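Local coordinates for penicillin-binding protein activator LpoB (PDB 4Q6V) that regulates peptidoglycan synthesis as an outer-membrane lipoprotein that activates penicillin-binding protein 1B, this chain being its C-terminal domain, at residues S103-G106 against P111-Q114. Sequence-based numbering, arbitrary orientation.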
ATOM      1  N   SER A 103      -2.383   1.780   6.607  1.00 20.35           N
ATOM      2  CA  SER A 103      -3.409   1.404   7.566  1.00 21.80           C
ATOM      3  C   SER A 103      -4.056   2.623   8.139  1.00 20.01           C
ATOM      4  O   SER A 103      -3.392   3.643   8.212  1.00 20.93           O
ATOM      5  CB  SER A 103      -2.828   0.576   8.722  1.00 24.46           C
ATOM      6  OG  SER A 103      -2.076   1.430   9.562  1.00 25.98           O
ATOM      7  N   ALA A 104      -5.335   2.486   8.514  1.00 19.84           N
ATOM      8  CA  ALA A 104      -6.113   3.519   9.183  1.00 19.41           C
ATOM      9  C   ALA A 104      -6.359   3.081  10.625  1.00 20.15           C
ATOM     10  O   ALA A 104      -6.736   1.941  10.861  1.00 20.45           O
ATOM     11  CB  ALA A 104      -7.424   3.794   8.465  1.00 20.15           C
ATOM     12  N   SER A 105      -6.055   3.954  11.572  1.00 19.77           N
ATOM     13  CA  SER A 105      -6.187   3.664  12.977  1.00 19.97           C
ATOM     14  C   SER A 105      -6.836   4.773  13.790  1.00 20.79           C
ATOM     15  O   SER A 105      -7.168   5.869  13.276  1.00 21.97           O
ATOM     16  CB  SER A 105      -4.811   3.291  13.529  1.00 22.05           C
ATOM     17  OG  SER A 105      -3.849   4.358  13.504  1.00 22.00           O
ATOM     18  N   GLY A 106      -7.059   4.484  15.070  1.00 18.74           N
ATOM     19  CA  GLY A 106      -7.755   5.430  15.970  1.00 18.70           C
ATOM     20  C   GLY A 106      -9.286   5.363  15.873  1.00 17.48           C
ATOM     21  O   GLY A 106      -9.832   4.302  15.637  1.00 18.05           O
ATOM     22  N   PRO A 111     -10.063   8.809  11.486  1.00 21.02           N
ATOM     23  CA  PRO A 111      -8.937   7.900  11.371  1.00 22.62           C
ATOM     24  C   PRO A 111      -7.602   8.622  11.154  1.00 22.25           C
ATOM     25  O   PRO A 111      -7.519   9.710  10.596  1.00 22.37           O
ATOM     26  CB  PRO A 111      -9.285   7.077  10.160  1.00 23.53           C
ATOM     27  CG  PRO A 111     -10.768   7.188   9.976  1.00 22.34           C
ATOM     28  CD  PRO A 111     -11.064   8.577  10.426  1.00 22.73           C
ATOM     29  N   ALA A 112      -6.532   7.985  11.579  1.00 22.04           N
ATOM     30  CA  ALA A 112      -5.167   8.344  11.159  1.00 22.75           C
ATOM     31  C   ALA A 112      -4.622   7.389  10.102  1.00 22.15           C
ATOM     32  O   ALA A 112      -4.506   6.188  10.307  1.00 26.99           O
ATOM     33  CB  ALA A 112      -4.266   8.479  12.369  1.00 23.62           C
ATOM     34  N   LEU A 113      -4.323   7.916   8.914  1.00 21.24           N
ATOM     35  CA  LEU A 113      -3.699   7.168   7.814  1.00 20.79           C
ATOM     36  C   LEU A 113      -2.169   7.211   7.966  1.00 21.08           C
ATOM     37  O   LEU A 113      -1.572   8.241   8.141  1.00 22.72           O
ATOM     38  CB  LEU A 113      -4.158   7.721   6.475  1.00 22.01           C
ATOM     39  CG  LEU A 113      -3.763   6.935   5.234  1.00 21.91           C
ATOM     40  CD1 LEU A 113      -4.385   5.578   5.206  1.00 21.37           C
ATOM     41  CD2 LEU A 113      -4.157   7.712   4.008  1.00 23.77           C
ATOM     42  N   GLN A 114      -1.543   6.041   7.973  1.00 23.23           N
ATOM     43  CA  GLN A 114      -0.089   5.924   7.989  1.00 25.76           C
ATOM     44  C   GLN A 114       0.349   5.010   6.868  1.00 23.89           C
ATOM     45  O   GLN A 114      -0.324   4.023   6.573  1.00 20.44           O
ATOM     46  CB  GLN A 114       0.418   5.426   9.345  1.00 30.13           C
ATOM     47  CG  GLN A 114       0.210   6.467  10.439  1.00 38.86           C
ATOM     48  CD  GLN A 114       0.154   5.921  11.857  1.00 46.46           C
ATOM     49  OE1 GLN A 114      -0.066   4.728  12.070  1.00 53.44           O
ATOM     50  NE2 GLN A 114       0.333   6.805  12.842  1.00 48.54           N
TER
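S103 and Q114, and likewise S105 and A112, form antiparallel hydrogen-bonded pairs around the non-hydrogen-bonded pair A104-L113, the segment axes approaching to 4.7 Å at 144° between their chain directions. Four N-H...O bonds carry this register. At S103-Q114 the bonds from S103 N to Q114 O and from Q114 N to S103 O are both 3.0 Å long. At the other pair, nearer the connecting loop, A112 N reaches S105 O at 2.8 Å, and S105 N returns a bond to A112 O. CA-H...O contacts supplement these bonds; in one, A104 CA stands 3.3 Å from A112 O.

On one face of the sheet, A104 CB meets P111 CB at 4.1 Å. In L113, CG anti to the backbone N (chi1 -171°) together with a chi2 of 64° puts the CD1 branch beside the backbone of S103, with CD1 3.7 Å from S103 O. The same leucine packs on A6, M7 and L10, so helix 3-15 covers the face at L113. The face bearing S103, S105, A112 and Q114 is more polar and partly exposed. There the extended glutamine chain carries OE1 back toward S105, but OE1 and S105 OG remain 4.1 Å apart, too far for a hydrogen bond.

The hairpin of strands 98-106 and 112-119 is embedded in the mixed sheet: A104 also bonds through its backbone to strand 25-35, and L113 to G131 of strand 125-132. Cohesion between the segments therefore comes mainly from peptide groups, whereas the side chains distinguish an apolar face, covered by helix 3-15 at L113, from a polar one.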